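Local structure of rRNA N-glycosidase (Bougainvillea spectabilis, 3CTK) at residues A[49-54]-A[59-64]. The protein is a plant ribosome-inactivating protein, classed by its name among the rRNA N-glycosidases. Numbering follows the deposited sequence.
Sequences LVDITT and TVKVAI
Thr59 faces Thr53 across a non-hydrogen-bonded pair, and their hydroxyls join in a hydrogen bond, OG1 to OG1 at 2.8 Å. Both threonines keep OG1 beside the backbone N (chi1 -56° in Thr53, -58° in Thr59), which brings the two oxygens together above the sheet. Thr59 CA lies 3.2 Å from Ile52 O in a CA-H...O contact, an oxygen that already accepts the backbone N-H of Val60. Further along this face Asp51 and Lys61 run side by side: Asp51 OD1 rests 3.2 Å from Lys61 CG, while the lysine chain bends near its end and leaves NZ 3.8 Å from Asp51 OD2, a long salt bridge. Beyond them Leu49, its CG anti to the carbonyl carbon (chi1 -53°), brings CD2 to Ala63 CB at 4.0 Å. On the other, buried face, Val50 N donates to Val62 O at 2.8 Å, in the carbonyl plane, whereas Val62 N approaches Val50 O from above its carbonyl plane. Val50 CG2 reaches obliquely to Ile64 CD1, 3.9 Å away, and Ile52 CD1 meets Val62 CG2. Helices 132-142 and 149-168 pack here through Ile139 and Val159. Strands 47-53 and 59-65 form an antiparallel beta hairpin, neighbouring inner strands of the mixed sheet in the N-terminal part of the ribosome-inactivating protein fold.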
ATOM      1  N   LEU A  49      -6.832   6.788  -7.226  1.00  6.43           N
ATOM      2  CA  LEU A  49      -5.565   7.461  -7.460  1.00  6.99           C
ATOM      3  C   LEU A  49      -5.092   8.204  -6.214  1.00  6.88           C
ATOM      4  O   LEU A  49      -5.878   8.855  -5.525  1.00  5.53           O
ATOM      5  CB  LEU A  49      -5.708   8.429  -8.640  1.00  8.83           C
ATOM      6  CG  LEU A  49      -6.264   7.783  -9.917  1.00 10.34           C
ATOM      7  CD1 LEU A  49      -6.517   8.840 -10.984  1.00  9.74           C
ATOM      8  CD2 LEU A  49      -5.282   6.736 -10.421  1.00 13.00           C
ATOM      9  N   VAL A  50      -3.800   8.094  -5.930  1.00  7.07           N
ATOM     10  CA  VAL A  50      -3.200   8.743  -4.772  1.00  8.22           C
ATOM     11  C   VAL A  50      -2.154   9.748  -5.249  1.00  8.24           C
ATOM     12  O   VAL A  50      -1.090   9.365  -5.733  1.00  7.29           O
ATOM     13  CB  VAL A  50      -2.528   7.702  -3.846  1.00  9.78           C
ATOM     14  CG1 VAL A  50      -1.815   8.400  -2.691  1.00 10.94           C
ATOM     15  CG2 VAL A  50      -3.578   6.737  -3.313  1.00 11.33           C
ATOM     16  N   ASP A  51      -2.472  11.032  -5.117  1.00  8.34           N
ATOM     17  CA  ASP A  51      -1.572  12.106  -5.535  1.00  9.52           C
ATOM     18  C   ASP A  51      -0.628  12.498  -4.406  1.00  9.64           C
ATOM     19  O   ASP A  51      -1.059  13.060  -3.397  1.00 11.47           O
ATOM     20  CB  ASP A  51      -2.379  13.336  -5.964  1.00 13.04           C
ATOM     21  CG  ASP A  51      -2.998  13.183  -7.338  1.00 18.04           C
ATOM     22  OD1 ASP A  51      -3.048  12.045  -7.855  1.00 20.48           O
ATOM     23  OD2 ASP A  51      -3.442  14.207  -7.901  1.00 19.88           O
ATOM     24  N   ILE A  52       0.655  12.203  -4.582  1.00  6.68           N
ATOM     25  CA  ILE A  52       1.662  12.531  -3.577  1.00  7.66           C
ATOM     26  C   ILE A  52       2.530  13.660  -4.107  1.00  7.26           C
ATOM     27  O   ILE A  52       3.157  13.526  -5.160  1.00  7.50           O
ATOM     28  CB  ILE A  52       2.555  11.319  -3.268  1.00  7.25           C
ATOM     29  CG1 ILE A  52       1.683  10.139  -2.829  1.00  8.94           C
ATOM     30  CG2 ILE A  52       3.570  11.676  -2.177  1.00  7.51           C
ATOM     31  CD1 ILE A  52       2.439   8.829  -2.724  1.00 10.88           C
ATOM     32  N   THR A  53       2.562  14.772  -3.375  1.00  7.30           N
ATOM     33  CA  THR A  53       3.343  15.936  -3.781  1.00  6.99           C
ATOM     34  C   THR A  53       4.472  16.218  -2.791  1.00  6.98           C
ATOM     35  O   THR A  53       4.260  16.219  -1.581  1.00  7.47           O
ATOM     36  CB  THR A  53       2.450  17.188  -3.878  1.00  8.26           C
ATOM     37  OG1 THR A  53       1.357  16.928  -4.771  1.00  9.99           O
ATOM     38  CG2 THR A  53       3.251  18.374  -4.401  1.00  8.65           C
ATOM     39  N   THR A  54       5.665  16.464  -3.320  1.00  6.23           N
ATOM     40  CA  THR A  54       6.842  16.743  -2.494  1.00  6.84           C
ATOM     41  C   THR A  54       6.931  18.225  -2.138  1.00  7.75           C
ATOM     42  O   THR A  54       6.223  19.051  -2.711  1.00  9.03           O
ATOM     43  CB  THR A  54       8.136  16.372  -3.240  1.00  8.39           C
ATOM     44  OG1 THR A  54       8.270  17.203  -4.402  1.00  8.69           O
ATOM     45  CG2 THR A  54       8.105  14.909  -3.668  1.00  7.65           C
ATOM     46  N   THR A  59       4.891  15.997  -8.255  1.00  7.75           N
ATOM     47  CA  THR A  59       3.814  15.077  -7.922  1.00  7.04           C
ATOM     48  C   THR A  59       3.861  13.777  -8.710  1.00  7.58           C
ATOM     49  O   THR A  59       4.228  13.752  -9.887  1.00  6.57           O
ATOM     50  CB  THR A  59       2.424  15.720  -8.177  1.00  8.68           C
ATOM     51  OG1 THR A  59       2.293  16.923  -7.414  1.00  9.98           O
ATOM     52  CG2 THR A  59       1.303  14.758  -7.784  1.00  8.53           C
ATOM     53  N   VAL A  60       3.489  12.693  -8.041  1.00  7.20           N
ATOM     54  CA  VAL A  60       3.415  11.388  -8.675  1.00  6.32           C
ATOM     55  C   VAL A  60       2.020  10.866  -8.351  1.00  6.57           C
ATOM     56  O   VAL A  60       1.610  10.876  -7.194  1.00  8.56           O
ATOM     57  CB  VAL A  60       4.468  10.417  -8.101  0.50  8.18           C
ATOM     58  CG1 VAL A  60       4.284   9.028  -8.697  0.50  7.56           C
ATOM     59  CG2 VAL A  60       5.871  10.937  -8.393  0.50  8.84           C
ATOM     60  N   LYS A  61       1.277  10.462  -9.377  1.00  6.28           N
ATOM     61  CA  LYS A  61      -0.071   9.936  -9.190  1.00  7.05           C
ATOM     62  C   LYS A  61       0.015   8.417  -9.163  1.00  5.41           C
ATOM     63  O   LYS A  61       0.223   7.787 -10.195  1.00  6.21           O
ATOM     64  CB  LYS A  61      -0.989  10.361 -10.339  1.00 10.28           C
ATOM     65  CG  LYS A  61      -1.254  11.854 -10.457  1.00 16.14           C
ATOM     66  CD  LYS A  61      -2.046  12.129 -11.737  1.00 20.37           C
ATOM     67  CE  LYS A  61      -3.015  13.289 -11.587  1.00 24.40           C
ATOM     68  NZ  LYS A  61      -2.331  14.607 -11.480  1.00 26.49           N
ATOM     69  N   VAL A  62      -0.151   7.833  -7.981  1.00  4.81           N
ATOM     70  CA  VAL A  62      -0.061   6.384  -7.816  1.00  4.68           C
ATOM     71  C   VAL A  62      -1.424   5.704  -7.935  1.00  5.64           C
ATOM     72  O   VAL A  62      -2.383   6.092  -7.270  1.00  6.79           O
ATOM     73  CB  VAL A  62       0.559   6.052  -6.442  1.00  4.55           C
ATOM     74  CG1 VAL A  62       0.772   4.547  -6.305  1.00  5.05           C
ATOM     75  CG2 VAL A  62       1.878   6.802  -6.281  1.00  2.51           C
ATOM     76  N   ALA A  63      -1.500   4.681  -8.779  1.00  4.33           N
ATOM     77  CA  ALA A  63      -2.749   3.953  -8.987  1.00  3.66           C
ATOM     78  C   ALA A  63      -2.823   2.701  -8.122  1.00  4.02           C
ATOM     79  O   ALA A  63      -1.890   1.899  -8.096  1.00  4.09           O
ATOM     80  CB  ALA A  63      -2.889   3.572 -10.457  1.00  4.38           C
ATOM     81  N   ILE A  64      -3.944   2.542  -7.422  1.00  3.97           N
ATOM     82  CA  ILE A  64      -4.160   1.391  -6.550  1.00  3.77           C
ATOM     83  C   ILE A  64      -5.424   0.622  -6.947  1.00  4.23           C
ATOM     84  O   ILE A  64      -6.483   1.212  -7.154  1.00  3.68           O
ATOM     85  CB  ILE A  64      -4.282   1.841  -5.073  1.00  4.42           C
ATOM     86  CG1 ILE A  64      -2.941   2.409  -4.596  1.00  6.41           C
ATOM     87  CG2 ILE A  64      -4.728   0.668  -4.190  1.00  3.80           C
ATOM     88  CD1 ILE A  64      -2.956   2.924  -3.168  1.00  7.15           C
TER